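Local coordinates for oxidoreductase (Bordetella pertussis, PDB 3Q2K), which probably oxidises a UDP-linked N-acetylglucosaminuronic acid sugar with an NAD cofactor, a step required for making 2,3-diacetamido-2,3-dideoxy-D-mannuronic acid, at residues 154-159 with 310-315. Sequence-based numbering, arbitrary orientation.
Sequences RNATLQ and NYETTS
Thr313, on helix 306-315, sets its hydroxyl against the first turn of helix 156-166 and accepts a hydrogen bond from the backbone of Thr157, with N 3.0 Å from Thr313 OG1 and an N-H...O angle of 157°. The Thr313 torsion (chi1 -46°) turns OG1 anti to its own carbonyl carbon and beside its backbone N, where the hydroxyl also bonds to Ala309 O, one turn back in its own helix.

Ala156 points its methyl at the same threonine, CB coming 3.5 Å from Thr313 OG1, and is covered on another flank by the carboxylate of Glu312, whose CD is 3.8 Å from Ala156 CB. That extended glutamate also takes part in a water bridge: one water accepts from Ala156 N at 3.0 Å and donates to Glu312 OE1 at 3.3 Å. Thr157 completes the contact with CG2, which reaches 3.4 Å from Asn310 ND2, while its OG1 bonds to Val288 O in the loop preceding strand 290-296. Thr157 and Asn310 both rest on Ile291 of that strand.

The contact thus joins the start of helix 156-166 to the last turns of helix 306-315, beside strand 290-296 of this GFO/IDH/MocA-type oxidoreductase, with the side chain of Asn155 about 8 Å from the bound UDP-sugar. Two amide N-H groups at a helix start, which have no acceptor one turn earlier in their own helix, are satisfied by a threonine hydroxyl and a water; the negative Glu312 carboxylate, linked through the water, would probably interact favourably with the partial positive charge of that helix N-terminus.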
ATOM      1  N   ARG C 154     -14.515  35.693 -15.658  1.00 28.94           N
ATOM      2  CA  ARG C 154     -15.008  37.056 -15.772  1.00 42.84           C
ATOM      3  C   ARG C 154     -16.522  37.037 -15.665  1.00 33.54           C
ATOM      4  O   ARG C 154     -17.131  38.098 -15.592  1.00 40.97           O
ATOM      5  CB  ARG C 154     -14.608  37.681 -17.109  1.00 39.14           C
ATOM      6  CG  ARG C 154     -13.117  37.717 -17.398  1.00 51.36           C
ATOM      7  CD  ARG C 154     -12.317  38.427 -16.313  1.00 36.38           C
ATOM      8  NE  ARG C 154     -12.882  39.718 -15.936  1.00 62.67           N
ATOM      9  CZ  ARG C 154     -12.917  40.164 -14.685  1.00 37.91           C
ATOM     10  NH1 ARG C 154     -13.450  41.348 -14.414  1.00100.00           N
ATOM     11  NH2 ARG C 154     -12.424  39.422 -13.705  1.00 58.10           N
ATOM     12  N   ASN C 155     -17.120  35.853 -15.705  1.00 34.09           N
ATOM     13  CA  ASN C 155     -18.565  35.767 -15.540  1.00 17.90           C
ATOM     14  C   ASN C 155     -19.043  36.627 -14.374  1.00 32.67           C
ATOM     15  O   ASN C 155     -18.579  36.482 -13.247  1.00 28.17           O
ATOM     16  CB  ASN C 155     -18.965  34.333 -15.210  1.00 41.05           C
ATOM     17  CG  ASN C 155     -19.052  33.480 -16.451  1.00 22.42           C
ATOM     18  OD1 ASN C 155     -18.616  33.911 -17.515  1.00 31.43           O
ATOM     19  ND2 ASN C 155     -19.585  32.267 -16.318  1.00 44.43           N
ATOM     20  N   ALA C 156     -20.016  37.497 -14.612  1.00 32.79           N
ATOM     21  CA  ALA C 156     -20.559  38.272 -13.500  1.00 29.03           C
ATOM     22  C   ALA C 156     -21.057  37.461 -12.315  1.00 41.53           C
ATOM     23  O   ALA C 156     -20.857  37.905 -11.182  1.00 31.40           O
ATOM     24  CB  ALA C 156     -21.659  39.209 -13.961  1.00 26.96           C
ATOM     25  N   THR C 157     -21.741  36.344 -12.561  1.00 20.37           N
ATOM     26  CA  THR C 157     -22.183  35.507 -11.444  1.00 25.92           C
ATOM     27  C   THR C 157     -21.025  35.034 -10.560  1.00 26.51           C
ATOM     28  O   THR C 157     -21.119  35.106  -9.337  1.00 33.95           O
ATOM     29  CB  THR C 157     -22.855  34.253 -12.003  1.00 36.44           C
ATOM     30  OG1 THR C 157     -21.957  33.741 -12.996  1.00 23.51           O
ATOM     31  CG2 THR C 157     -24.205  34.613 -12.639  1.00 22.29           C
ATOM     32  N   LEU C 158     -19.936  34.560 -11.160  1.00 34.00           N
ATOM     33  CA  LEU C 158     -18.862  33.939 -10.390  1.00 27.34           C
ATOM     34  C   LEU C 158     -18.027  35.043  -9.744  1.00 24.06           C
ATOM     35  O   LEU C 158     -17.526  34.883  -8.630  1.00 30.38           O
ATOM     36  CB  LEU C 158     -18.004  33.031 -11.279  1.00 32.15           C
ATOM     37  CG  LEU C 158     -18.622  31.741 -11.835  1.00 35.97           C
ATOM     38  CD1 LEU C 158     -17.739  30.989 -12.834  1.00 21.92           C
ATOM     39  CD2 LEU C 158     -19.081  30.810 -10.715  1.00 20.94           C
ATOM     40  N   GLN C 159     -17.912  36.196 -10.402  1.00 30.16           N
ATOM     41  CA  GLN C 159     -17.341  37.358  -9.725  1.00 31.89           C
ATOM     42  C   GLN C 159     -18.024  37.707  -8.407  1.00 32.44           C
ATOM     43  O   GLN C 159     -17.371  37.957  -7.393  1.00 26.30           O
ATOM     44  CB  GLN C 159     -17.324  38.588 -10.641  1.00 64.74           C
ATOM     45  CG  GLN C 159     -16.091  38.680 -11.531  1.00 25.56           C
ATOM     46  CD  GLN C 159     -14.793  38.542 -10.751  1.00 79.35           C
ATOM     47  OE1 GLN C 159     -14.567  39.265  -9.781  1.00 56.74           O
ATOM     48  NE2 GLN C 159     -13.941  37.604 -11.150  1.00 30.80           N
ATOM     49  N   ASN C 310     -26.963  37.550 -13.439  1.00 37.54           N
ATOM     50  CA  ASN C 310     -27.490  36.418 -14.201  1.00 35.60           C
ATOM     51  C   ASN C 310     -27.733  36.864 -15.638  1.00 73.08           C
ATOM     52  O   ASN C 310     -27.325  36.198 -16.595  1.00 34.43           O
ATOM     53  CB  ASN C 310     -28.815  35.919 -13.609  1.00 23.55           C
ATOM     54  CG  ASN C 310     -28.664  35.360 -12.211  1.00 29.87           C
ATOM     55  OD1 ASN C 310     -29.628  35.062 -11.497  1.00 38.97           O
ATOM     56  ND2 ASN C 310     -27.418  35.329 -11.758  1.00 32.32           N
ATOM     57  N   TYR C 311     -28.413  37.997 -15.793  1.00 39.58           N
ATOM     58  CA  TYR C 311     -28.813  38.340 -17.157  1.00 26.07           C
ATOM     59  C   TYR C 311     -27.548  38.592 -17.970  1.00 31.50           C
ATOM     60  O   TYR C 311     -27.416  38.148 -19.109  1.00 43.36           O
ATOM     61  CB  TYR C 311     -29.785  39.517 -17.273  1.00 54.03           C
ATOM     62  CG  TYR C 311     -29.940  39.910 -18.726  1.00 79.16           C
ATOM     63  CD1 TYR C 311     -29.114  40.874 -19.291  1.00 48.66           C
ATOM     64  CD2 TYR C 311     -30.860  39.269 -19.548  1.00 87.86           C
ATOM     65  CE1 TYR C 311     -29.231  41.217 -20.626  1.00 57.08           C
ATOM     66  CE2 TYR C 311     -30.987  39.608 -20.886  1.00 45.89           C
ATOM     67  CZ  TYR C 311     -30.166  40.580 -21.416  1.00 70.43           C
ATOM     68  OH  TYR C 311     -30.275  40.925 -22.745  1.00 93.80           O
ATOM     69  N   GLU C 312     -26.613  39.308 -17.354  1.00 28.84           N
ATOM     70  CA  GLU C 312     -25.334  39.549 -18.008  1.00 31.34           C
ATOM     71  C   GLU C 312     -24.532  38.296 -18.352  1.00 43.77           C
ATOM     72  O   GLU C 312     -24.095  38.144 -19.492  1.00 39.75           O
ATOM     73  CB  GLU C 312     -24.507  40.522 -17.169  1.00 88.80           C
ATOM     74  CG  GLU C 312     -23.108  40.678 -17.722  1.00 52.38           C
ATOM     75  CD  GLU C 312     -22.264  41.603 -16.871  1.00100.00           C
ATOM     76  OE1 GLU C 312     -21.042  41.623 -17.128  1.00 54.68           O
ATOM     77  OE2 GLU C 312     -22.802  42.277 -15.964  1.00 90.66           O
ATOM     78  N   THR C 313     -24.331  37.376 -17.414  1.00 57.69           N
ATOM     79  CA  THR C 313     -23.480  36.226 -17.720  1.00 44.24           C
ATOM     80  C   THR C 313     -24.130  35.390 -18.816  1.00 54.02           C
ATOM     81  O   THR C 313     -23.470  34.903 -19.742  1.00 29.71           O
ATOM     82  CB  THR C 313     -23.217  35.345 -16.482  1.00 26.25           C
ATOM     83  OG1 THR C 313     -22.868  36.191 -15.382  1.00 38.16           O
ATOM     84  CG2 THR C 313     -22.106  34.338 -16.746  1.00 33.98           C
ATOM     85  N   THR C 314     -25.447  35.249 -18.688  1.00 38.39           N
ATOM     86  CA  THR C 314     -26.216  34.508 -19.684  1.00 53.50           C
ATOM     87  C   THR C 314     -26.105  35.095 -21.084  1.00 92.79           C
ATOM     88  O   THR C 314     -25.986  34.351 -22.063  1.00 25.62           O
ATOM     89  CB  THR C 314     -27.694  34.352 -19.303  1.00 43.88           C
ATOM     90  OG1 THR C 314     -27.755  33.692 -18.035  1.00 47.83           O
ATOM     91  CG2 THR C 314     -28.402  33.504 -20.346  1.00 44.58           C
ATOM     92  N   SER C 315     -26.125  36.423 -21.145  1.00 42.74           N
ATOM     93  CA  SER C 315     -26.040  37.112 -22.432  1.00 43.23           C
ATOM     94  C   SER C 315     -24.714  36.996 -23.182  1.00 58.45           C
ATOM     95  O   SER C 315     -24.645  37.334 -24.363  1.00 49.52           O
ATOM     96  CB  SER C 315     -26.436  38.584 -22.299  1.00 34.91           C
ATOM     97  OG  SER C 315     -25.342  39.448 -22.555  1.00 65.00           O
TER
HETATM   98  O   HOH W   1     -20.682  38.385 -17.370  1.00 36.27           O